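Local coordinates for protein alpha,alpha-trehalose-phosphate synthase (UDP-forming) (Burkholderia xenovorans, PDB 5HXA) that belongs to glycosyltransferase family 20, whose members have the GT-B fold, with two Rossmann-like domains facing each other across a cleft, at residues Asp198-Ser201 with Phe202-Ile206; Val168-Val171 with Leu172-Ile175; Phe145-Cys148 with Leu149-Gly153. All blocks are in the same frame, centred on the assembly; numbering follows the deposited sequence. Where two conformers were deposited one is given.

All three contacts are local, each between side chains a helical turn or so apart, and they lie in series along the chain, 3 first, then 2, then 1. Contacts 1 and 2 are neighbours, their centres about 11 Å apart: helix 196-208 packs on helix 169-172 and its N-cap, with S201 OG 3.2 Å from V168 CA and F205 CD1 3.8 Å from L172 CD2. Both also touch the second subunit. In contact 2 the side chain of R173 comes within about 3 Å of a bound sodium ion. Contact 3 is separate, its centre about 23 Å from that of contact 1 and about 25 Å from that of contact 2.

Contact 1. Residues Asp198-Ser201 with Phe202-Ile206; sequences DRQS and FVDFI
Q200 reaches one helical turn forward to D204, where its NE2 donates to OD1 at 2.7 Å with an N-H...O angle of 158°. The acceptor lies in the amide plane of Q200, yet NE2 meets OD1 from above the carboxylate plane; the two flat groups are turned 54° apart. The bend that lays the amide along the helix is at chi2 (59°). At the other end of that amide, Q200 OE1 accepts from R199 NH1 at 3.0 Å and from R199 NH2 at 3.2 Å. The guanidinium presents its end, with OE1 in its plane, and both nitrogens come to the same face of the amide. R199 and Q200 were each modelled in two conformers, and these bonds are described for one of them; in the other they are doubtful.

The second carboxylate oxygen, D204 OD2, forms a salt bridge with R208 NH1 of the second subunit. Beneath these groups the helix backbone is fully paired across the contact: the carbonyls of D198, R199, Q200 and S201 take the N-H groups of F202, V203, D204 and F205. The shortest of these bonds runs from D204 N to Q200 O, at 2.7 Å. The longest, F205 N to S201 O, measures 3.2 Å. V203 CG2 rests 3.4 Å from R199 O. Polar side chains on the buried flank are satisfied elsewhere: D198 OD1 and OD2 bond to F166 N and T195 OG1, and S201 OG bonds to F166 O. F202 enters an aromatic cluster, edge-to-face with F166 and close to F193.

Cation, amide and anion thus stand in sequence along helix 196-208; the charged partners fix which end of the Q200 amide faces which, and the amide donor together with R208 of the second subunit probably favours the ionised form of D204.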
ATOM      1  N   ASP A 198       0.052   0.997 -14.596  1.00 17.36           N
ATOM      2  CA  ASP A 198      -0.910   2.047 -14.264  1.00 15.15           C
ATOM      3  C   ASP A 198      -2.184   1.902 -15.084  1.00 16.08           C
ATOM      4  O   ASP A 198      -3.293   2.063 -14.552  1.00 18.42           O
ATOM      5  CB  ASP A 198      -0.298   3.429 -14.494  1.00 13.34           C
ATOM      6  CG  ASP A 198       0.944   3.657 -13.662  1.00 22.50           C
ATOM      7  OD1 ASP A 198       0.866   3.457 -12.433  1.00 19.77           O
ATOM      8  OD2 ASP A 198       1.995   4.020 -14.234  1.00 20.95           O
ATOM      9  N   ARG A 199      -2.047   1.619 -16.385  1.00 18.10           N
ATOM     10  CA  ARG A 199      -3.227   1.415 -17.222  0.51 19.63           C
ATOM     11  C   ARG A 199      -4.049   0.236 -16.723  0.92 19.69           C
ATOM     12  O   ARG A 199      -5.281   0.315 -16.631  1.00 20.55           O
ATOM     13  CB  ARG A 199      -2.820   1.189 -18.682  0.51 19.67           C
ATOM     14  CG  ARG A 199      -4.021   0.882 -19.596  0.51 21.81           C
ATOM     15  CD  ARG A 199      -3.643   0.003 -20.778  0.51 25.27           C
ATOM     16  NE  ARG A 199      -2.790  -1.107 -20.371  0.51 29.11           N
ATOM     17  CZ  ARG A 199      -3.227  -2.239 -19.827  0.51 28.03           C
ATOM     18  NH1 ARG A 199      -4.521  -2.433 -19.619  0.51 22.86           N
ATOM     19  NH2 ARG A 199      -2.358  -3.173 -19.477  0.51 28.04           N
ATOM     20  N   GLN A 200      -3.378  -0.877 -16.413  1.00 18.76           N
ATOM     21  CA  GLN A 200      -4.104  -2.056 -15.953  0.57 17.83           C
ATOM     22  C   GLN A 200      -4.775  -1.803 -14.608  0.99 16.05           C
ATOM     23  O   GLN A 200      -5.887  -2.289 -14.374  0.92 17.90           O
ATOM     24  CB  GLN A 200      -3.171  -3.265 -15.879  0.57 19.29           C
ATOM     25  CG  GLN A 200      -3.904  -4.598 -15.665  0.57 20.56           C
ATOM     26  CD  GLN A 200      -4.909  -4.902 -16.767  0.57 30.55           C
ATOM     27  OE1 GLN A 200      -4.575  -4.876 -17.953  0.57 35.58           O
ATOM     28  NE2 GLN A 200      -6.155  -5.182 -16.378  0.57 26.57           N
ATOM     29  N   SER A 201      -4.129  -1.032 -13.727  1.00 19.13           N
ATOM     30  CA  SER A 201      -4.733  -0.661 -12.452  0.70 20.27           C
ATOM     31  C   SER A 201      -6.063   0.061 -12.654  1.00 21.72           C
ATOM     32  O   SER A 201      -7.051  -0.220 -11.962  1.00 17.91           O
ATOM     33  CB  SER A 201      -3.756   0.226 -11.683  0.70 18.77           C
ATOM     34  OG  SER A 201      -4.391   0.849 -10.598  0.70 22.24           O
ATOM     35  N   PHE A 202      -6.092   1.018 -13.582  1.00 15.99           N
ATOM     36  CA  PHE A 202      -7.314   1.772 -13.864  1.00 17.67           C
ATOM     37  C   PHE A 202      -8.386   0.858 -14.440  1.00 18.22           C
ATOM     38  O   PHE A 202      -9.537   0.866 -13.993  1.00 17.95           O
ATOM     39  CB  PHE A 202      -6.987   2.905 -14.838  1.00 17.76           C
ATOM     40  CG  PHE A 202      -8.164   3.762 -15.224  1.00 19.91           C
ATOM     41  CD1 PHE A 202      -8.618   4.769 -14.380  1.00 17.59           C
ATOM     42  CD2 PHE A 202      -8.789   3.588 -16.450  1.00 21.78           C
ATOM     43  CE1 PHE A 202      -9.694   5.578 -14.753  1.00 21.09           C
ATOM     44  CE2 PHE A 202      -9.858   4.392 -16.824  1.00 22.94           C
ATOM     45  CZ  PHE A 202     -10.312   5.385 -15.979  1.00 19.96           C
ATOM     46  N   VAL A 203      -8.018   0.057 -15.437  1.00 14.99           N
ATOM     47  CA  VAL A 203      -8.986  -0.831 -16.066  1.00 17.41           C
ATOM     48  C   VAL A 203      -9.467  -1.893 -15.077  1.00 19.01           C
ATOM     49  O   VAL A 203     -10.649  -2.269 -15.075  1.00 18.77           O
ATOM     50  CB  VAL A 203      -8.370  -1.455 -17.330  1.00 21.72           C
ATOM     51  CG1 VAL A 203      -9.275  -2.543 -17.884  1.00 22.63           C
ATOM     52  CG2 VAL A 203      -8.112  -0.362 -18.385  1.00 20.74           C
ATOM     53  N   ASP A 204      -8.569  -2.379 -14.210  1.00 15.58           N
ATOM     54  CA  ASP A 204      -8.986  -3.334 -13.178  1.00 18.94           C
ATOM     55  C   ASP A 204     -10.082  -2.755 -12.290  1.00 14.99           C
ATOM     56  O   ASP A 204     -11.034  -3.460 -11.920  1.00 18.69           O
ATOM     57  CB  ASP A 204      -7.799  -3.743 -12.306  1.00 18.93           C
ATOM     58  CG  ASP A 204      -6.942  -4.837 -12.934  1.00 23.82           C
ATOM     59  OD1 ASP A 204      -7.354  -5.430 -13.954  1.00 20.83           O
ATOM     60  OD2 ASP A 204      -5.853  -5.110 -12.386  1.00 21.84           O
ATOM     61  N   PHE A 205      -9.952  -1.489 -11.895  1.00 14.88           N
ATOM     62  CA  PHE A 205     -10.980  -0.915 -11.035  1.00 17.07           C
ATOM     63  C   PHE A 205     -12.323  -0.942 -11.742  1.00 19.00           C
ATOM     64  O   PHE A 205     -13.346  -1.347 -11.169  1.00 20.40           O
ATOM     65  CB  PHE A 205     -10.631   0.520 -10.629  1.00 19.66           C
ATOM     66  CG  PHE A 205     -11.706   1.158  -9.793  1.00 21.91           C
ATOM     67  CD1 PHE A 205     -11.724   0.982  -8.413  1.00 24.11           C
ATOM     68  CD2 PHE A 205     -12.756   1.855 -10.395  1.00 19.04           C
ATOM     69  CE1 PHE A 205     -12.750   1.527  -7.637  1.00 22.88           C
ATOM     70  CE2 PHE A 205     -13.771   2.404  -9.632  1.00 19.78           C
ATOM     71  CZ  PHE A 205     -13.769   2.244  -8.251  1.00 23.64           C
ATOM     72  N   ILE A 206     -12.321  -0.528 -13.005  1.00 16.14           N
ATOM     73  CA  ILE A 206     -13.556  -0.410 -13.770  1.00 14.73           C
ATOM     74  C   ILE A 206     -14.192  -1.779 -13.973  1.00 19.08           C
ATOM     75  O   ILE A 206     -15.396  -1.960 -13.753  1.00 20.43           O
ATOM     76  CB  ILE A 206     -13.262   0.308 -15.101  1.00 18.77           C
ATOM     77  CG1 ILE A 206     -13.050   1.801 -14.816  1.00 23.54           C
ATOM     78  CG2 ILE A 206     -14.369   0.076 -16.155  1.00 18.62           C
ATOM     79  CD1 ILE A 206     -12.568   2.576 -15.984  1.00 29.85           C
TER

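Contact 2. Residues Val168-Val171 with Leu172-Ile175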
ATOM      1  N   VAL A 168      -3.431   0.572  -7.510  1.00 13.99           N
ATOM      2  CA  VAL A 168      -4.319  -0.569  -7.756  1.00 18.12           C
ATOM      3  C   VAL A 168      -5.575  -0.416  -6.902  1.00 18.99           C
ATOM      4  O   VAL A 168      -5.571   0.366  -5.934  1.00 18.38           O
ATOM      5  CB  VAL A 168      -3.599  -1.904  -7.487  1.00 19.55           C
ATOM      6  CG1 VAL A 168      -2.477  -2.133  -8.532  1.00 19.40           C
ATOM      7  CG2 VAL A 168      -3.046  -1.941  -6.093  1.00 21.59           C
ATOM      8  N   PRO A 169      -6.669  -1.116  -7.232  1.00 17.27           N
ATOM      9  CA  PRO A 169      -7.942  -0.890  -6.522  1.00 16.67           C
ATOM     10  C   PRO A 169      -7.879  -1.009  -5.003  1.00 21.07           C
ATOM     11  O   PRO A 169      -8.503  -0.189  -4.321  1.00 19.19           O
ATOM     12  CB  PRO A 169      -8.861  -1.964  -7.134  1.00 17.20           C
ATOM     13  CG  PRO A 169      -8.373  -2.065  -8.560  1.00 18.19           C
ATOM     14  CD  PRO A 169      -6.859  -1.943  -8.444  1.00 15.24           C
ATOM     15  N   GLU A 170      -7.174  -2.004  -4.448  1.00 17.69           N
ATOM     16  CA  GLU A 170      -7.122  -2.135  -2.989  1.00 18.78           C
ATOM     17  C   GLU A 170      -6.600  -0.872  -2.321  1.00 21.96           C
ATOM     18  O   GLU A 170      -6.943  -0.601  -1.165  1.00 19.85           O
ATOM     19  CB  GLU A 170      -6.249  -3.322  -2.572  1.00 14.77           C
ATOM     20  CG  GLU A 170      -6.908  -4.692  -2.751  1.00 18.69           C
ATOM     21  CD  GLU A 170      -8.122  -4.885  -1.848  1.00 23.85           C
ATOM     22  OE1 GLU A 170      -8.248  -4.206  -0.791  1.00 20.66           O
ATOM     23  OE2 GLU A 170      -8.941  -5.750  -2.187  1.00 22.24           O
ATOM     24  N   VAL A 171      -5.755  -0.112  -3.015  1.00 17.40           N
ATOM     25  CA  VAL A 171      -5.173   1.113  -2.473  1.00 16.98           C
ATOM     26  C   VAL A 171      -6.012   2.325  -2.841  1.00 18.07           C
ATOM     27  O   VAL A 171      -6.270   3.180  -1.991  1.00 21.04           O
ATOM     28  CB  VAL A 171      -3.715   1.263  -2.956  1.00 21.06           C
ATOM     29  CG1 VAL A 171      -3.137   2.649  -2.591  1.00 16.23           C
ATOM     30  CG2 VAL A 171      -2.850   0.144  -2.373  1.00 22.12           C
ATOM     31  N   LEU A 172      -6.440   2.401  -4.108  1.00 15.48           N
ATOM     32  CA  LEU A 172      -7.311   3.487  -4.554  1.00 17.88           C
ATOM     33  C   LEU A 172      -8.563   3.611  -3.693  1.00 21.88           C
ATOM     34  O   LEU A 172      -9.015   4.726  -3.400  1.00 16.44           O
ATOM     35  CB  LEU A 172      -7.723   3.263  -6.017  1.00 14.02           C
ATOM     36  CG  LEU A 172      -8.626   4.349  -6.615  1.00 19.22           C
ATOM     37  CD1 LEU A 172      -7.797   5.586  -6.885  1.00 18.53           C
ATOM     38  CD2 LEU A 172      -9.298   3.860  -7.888  1.00 18.98           C
ATOM     39  N   ARG A 173      -9.155   2.479  -3.294  1.00 18.34           N
ATOM     40  CA  ARG A 173     -10.432   2.547  -2.593  0.52 22.05           C
ATOM     41  C   ARG A 173     -10.305   3.114  -1.184  0.98 20.16           C
ATOM     42  O   ARG A 173     -11.337   3.382  -0.553  1.00 18.10           O
ATOM     43  CB  ARG A 173     -11.104   1.166  -2.558  0.52 20.29           C
ATOM     44  CG  ARG A 173     -10.417   0.084  -1.713  0.52 19.96           C
ATOM     45  CD  ARG A 173     -11.019  -1.304  -2.041  0.52 22.49           C
ATOM     46  NE  ARG A 173     -10.598  -2.360  -1.119  0.52 18.95           N
ATOM     47  CZ  ARG A 173     -11.330  -2.794  -0.095  0.52 32.59           C
ATOM     48  NH1 ARG A 173     -12.526  -2.267   0.141  0.52 36.81           N
ATOM     49  NH2 ARG A 173     -10.868  -3.751   0.698  0.52 26.67           N
ATOM     50  N   THR A 174      -9.085   3.333  -0.686  1.00 17.08           N
ATOM     51  CA  THR A 174      -8.941   4.014   0.598  1.00 15.16           C
ATOM     52  C   THR A 174      -9.256   5.505   0.488  1.00 21.14           C
ATOM     53  O   THR A 174      -9.549   6.140   1.507  1.00 21.23           O
ATOM     54  CB  THR A 174      -7.533   3.810   1.188  1.00 20.60           C
ATOM     55  OG1 THR A 174      -6.542   4.430   0.355  1.00 18.53           O
ATOM     56  CG2 THR A 174      -7.217   2.314   1.341  1.00 23.15           C
ATOM     57  N   ILE A 175      -9.217   6.074  -0.714  1.00 17.57           N
ATOM     58  CA  ILE A 175      -9.642   7.463  -0.931  1.00 17.61           C
ATOM     59  C   ILE A 175     -11.169   7.497  -0.913  1.00 16.47           C
ATOM     60  O   ILE A 175     -11.803   6.872  -1.776  1.00 18.81           O
ATOM     61  CB  ILE A 175      -9.102   8.012  -2.260  1.00 19.66           C
ATOM     62  CG1 ILE A 175      -7.569   8.037  -2.264  1.00 17.66           C
ATOM     63  CG2 ILE A 175      -9.692   9.395  -2.562  1.00 17.15           C
ATOM     64  CD1 ILE A 175      -6.995   8.140  -3.688  1.00 20.65           C
TER
HETATM   65  O   HOH W   1      -9.688  -6.063   0.773  1.00 39.81           O
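E170 and R173 lie side by side and point the same way, but their carboxylate and guanidinium planes are nearly perpendicular, 88° apart. In the R173 conformer described, one of two modelled, both NE and NH2 donate to a single oxygen, E170 OE1, each at 3.0 Å. OE1 sits in the guanidinium plane, at the side that carries NE. Seen from the carboxylate, however, the donors differ: NE stands above the plane, whereas NH2 arrives on the syn side. R173 CG takes the position between the backbone N and the carbonyl carbon (chi1 68°), which lays the extended chain back over the preceding turn, with CG 3.2 Å from P169 O. A bend at chi2 of E170 (-65°) lifts its carboxylate to meet it. Water 1 donates to E170 OE1 at 2.8 Å, and R370 of the second subunit forms a further salt bridge with the same oxygen.

T174 turns its hydroxyl back: OG1 donates to V171 O at 2.7 Å, nearly in line with the carbonyl bond, while T174 N approaches that oxygen from above its plane at 3.1 Å. Here helix 169-172, preceded by V168 at its N-cap, gives way to a type I turn from L172 to I175.

The double grip on V171 O secures this exit from the helix, and E170, held by R173 and by R370 of the second subunit, probably stays ionised and links this short helix to the neighbouring subunit.

Contact 3. Residues Phe145-Cys148 with Leu149-Gly153; sequences FARC and LRELG
L149 meets F145 one turn back, its CD1 3.6 Å from CE2 of the phenylalanine ring, which it approaches obliquely. With CG of F145 anti to the backbone N (chi1 -167°), the ring swings toward the later turn, and V137 and I135 of strand 134-138 back F145 and L149 respectively. L149 N also donates to F145 O.

Next, R150 donates its backbone N to A146 O at 2.9 Å and folds CG to 3.1 Å from that same oxygen. Its guanidinium leaves the helix: NH2 forms a salt bridge with D189, NE bonds to S187 O, and NH1 reaches V154 O and N156 O.

E151 N pairs with R147 O at 3.0 Å. Its carboxylate crosses the R147 side chain, the planes 73° apart, with OE2 over one face of the guanidinium. This is a long salt bridge of charges alone, with OE1 3.8 Å from R147 NE and well out of the guanidinium plane; water 2 bridges these two atoms by weak bonds.

L152 N bonds to L149 O at 2.9 Å, and its bond back to C148 O is weak, 3.3 Å with an angle of 134°. G153, at positive phi, is the C' residue of a Schellman motif, with G153 N to R150 O and V154 N to L149 O.

Chemically, this helix of the beta-alpha-beta unit formed with strands 134-138 and 158-161 divides its work: apolar groups pack on the sheet and on helix 108-126, a loose ion pair lies along the more exposed flank, and the heavily bonded R150 ties the helix to neighbouring loops.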
ATOM      1  N   PHE A 145     -11.817  17.370 -14.362  1.00 20.27           N
ATOM      2  CA  PHE A 145     -11.930  18.546 -15.224  1.00 25.61           C
ATOM      3  C   PHE A 145     -12.746  18.253 -16.485  1.00 19.54           C
ATOM      4  O   PHE A 145     -13.537  19.094 -16.929  1.00 22.78           O
ATOM      5  CB  PHE A 145     -10.526  19.044 -15.587  1.00 20.10           C
ATOM      6  CG  PHE A 145     -10.502  20.411 -16.209  1.00 22.16           C
ATOM      7  CD1 PHE A 145     -10.677  21.549 -15.429  1.00 27.42           C
ATOM      8  CD2 PHE A 145     -10.311  20.559 -17.573  1.00 22.90           C
ATOM      9  CE1 PHE A 145     -10.663  22.820 -16.007  1.00 29.58           C
ATOM     10  CE2 PHE A 145     -10.293  21.821 -18.159  1.00 25.83           C
ATOM     11  CZ  PHE A 145     -10.462  22.952 -17.376  1.00 28.64           C
ATOM     12  N   ALA A 146     -12.564  17.072 -17.090  1.00 23.12           N
ATOM     13  CA  ALA A 146     -13.347  16.761 -18.288  1.00 21.86           C
ATOM     14  C   ALA A 146     -14.832  16.639 -17.961  1.00 20.46           C
ATOM     15  O   ALA A 146     -15.681  17.058 -18.757  1.00 23.56           O
ATOM     16  CB  ALA A 146     -12.845  15.483 -18.956  1.00 17.79           C
ATOM     17  N   ARG A 147     -15.171  16.073 -16.802  1.00 19.61           N
ATOM     18  CA  ARG A 147     -16.586  15.983 -16.448  1.00 23.77           C
ATOM     19  C   ARG A 147     -17.183  17.369 -16.233  1.00 24.70           C
ATOM     20  O   ARG A 147     -18.321  17.636 -16.645  1.00 24.66           O
ATOM     21  CB  ARG A 147     -16.787  15.106 -15.205  1.00 22.43           C
ATOM     22  CG  ARG A 147     -18.260  15.042 -14.796  1.00 32.20           C
ATOM     23  CD  ARG A 147     -18.583  13.893 -13.864  1.00 47.87           C
ATOM     24  NE  ARG A 147     -20.022  13.795 -13.603  1.00 61.04           N
ATOM     25  CZ  ARG A 147     -20.859  13.006 -14.274  1.00 68.65           C
ATOM     26  NH1 ARG A 147     -20.410  12.230 -15.253  1.00 70.94           N
ATOM     27  NH2 ARG A 147     -22.150  12.985 -13.962  1.00 64.32           N
ATOM     28  N   CYS A 148     -16.428  18.272 -15.600  1.00 22.75           N
ATOM     29  CA  CYS A 148     -16.881  19.658 -15.502  1.00 27.67           C
ATOM     30  C   CYS A 148     -17.120  20.257 -16.881  1.00 28.53           C
ATOM     31  O   CYS A 148     -18.092  20.996 -17.088  1.00 27.35           O
ATOM     32  CB  CYS A 148     -15.860  20.498 -14.732  1.00 24.50           C
ATOM     33  SG  CYS A 148     -15.652  20.050 -13.000  1.00 27.76           S
ATOM     34  N   LEU A 149     -16.246  19.958 -17.841  1.00 23.79           N
ATOM     35  CA  LEU A 149     -16.449  20.514 -19.179  1.00 28.78           C
ATOM     36  C   LEU A 149     -17.688  19.919 -19.840  1.00 26.65           C
ATOM     37  O   LEU A 149     -18.491  20.656 -20.427  1.00 30.96           O
ATOM     38  CB  LEU A 149     -15.204  20.296 -20.044  1.00 28.07           C
ATOM     39  CG  LEU A 149     -13.998  21.192 -19.717  1.00 23.17           C
ATOM     40  CD1 LEU A 149     -12.771  20.750 -20.508  1.00 26.69           C
ATOM     41  CD2 LEU A 149     -14.309  22.692 -19.959  1.00 24.44           C
ATOM     42  N   ARG A 150     -17.875  18.595 -19.743  1.00 23.58           N
ATOM     43  CA  ARG A 150     -19.058  17.966 -20.339  1.00 26.34           C
ATOM     44  C   ARG A 150     -20.339  18.550 -19.760  1.00 30.48           C
ATOM     45  O   ARG A 150     -21.337  18.716 -20.471  1.00 27.82           O
ATOM     46  CB  ARG A 150     -19.054  16.449 -20.113  1.00 26.67           C
ATOM     47  CG  ARG A 150     -17.814  15.718 -20.608  1.00 22.90           C
ATOM     48  CD  ARG A 150     -17.550  15.973 -22.090  1.00 21.97           C
ATOM     49  NE  ARG A 150     -16.440  15.136 -22.532  1.00 20.66           N
ATOM     50  CZ  ARG A 150     -15.752  15.311 -23.657  1.00 21.56           C
ATOM     51  NH1 ARG A 150     -16.055  16.300 -24.494  1.00 21.20           N
ATOM     52  NH2 ARG A 150     -14.758  14.480 -23.946  1.00 21.75           N
ATOM     53  N   GLU A 151     -20.331  18.841 -18.460  1.00 29.53           N
ATOM     54  CA  GLU A 151     -21.487  19.438 -17.810  1.00 32.26           C
ATOM     55  C   GLU A 151     -21.794  20.822 -18.358  1.00 35.65           C
ATOM     56  O   GLU A 151     -22.942  21.269 -18.276  1.00 37.30           O
ATOM     57  CB  GLU A 151     -21.250  19.504 -16.302  1.00 40.42           C
ATOM     58  CG  GLU A 151     -22.368  18.917 -15.480  1.00 58.42           C
ATOM     59  CD  GLU A 151     -22.050  17.529 -14.989  1.00 67.87           C
ATOM     60  OE1 GLU A 151     -21.130  17.396 -14.155  1.00 72.86           O
ATOM     61  OE2 GLU A 151     -22.713  16.571 -15.438  1.00 72.19           O
ATOM     62  N   LEU A 152     -20.799  21.505 -18.919  1.00 34.54           N
ATOM     63  CA  LEU A 152     -20.995  22.781 -19.586  1.00 35.77           C
ATOM     64  C   LEU A 152     -21.342  22.616 -21.061  1.00 36.75           C
ATOM     65  O   LEU A 152     -21.423  23.613 -21.784  1.00 37.35           O
ATOM     66  CB  LEU A 152     -19.740  23.648 -19.432  1.00 38.06           C
ATOM     67  CG  LEU A 152     -19.404  24.083 -18.000  1.00 37.11           C
ATOM     68  CD1 LEU A 152     -18.037  24.722 -17.953  1.00 40.34           C
ATOM     69  CD2 LEU A 152     -20.451  25.050 -17.473  1.00 41.04           C
ATOM     70  N   GLY A 153     -21.551  21.383 -21.518  1.00 36.46           N
ATOM     71  CA  GLY A 153     -21.879  21.140 -22.908  1.00 34.75           C
ATOM     72  C   GLY A 153     -20.696  21.098 -23.848  1.00 36.66           C
ATOM     73  O   GLY A 153     -20.886  21.173 -25.065  1.00 35.22           O
TER
HETATM   74  O   HOH W   2     -21.560  15.691 -11.248  1.00 56.64           O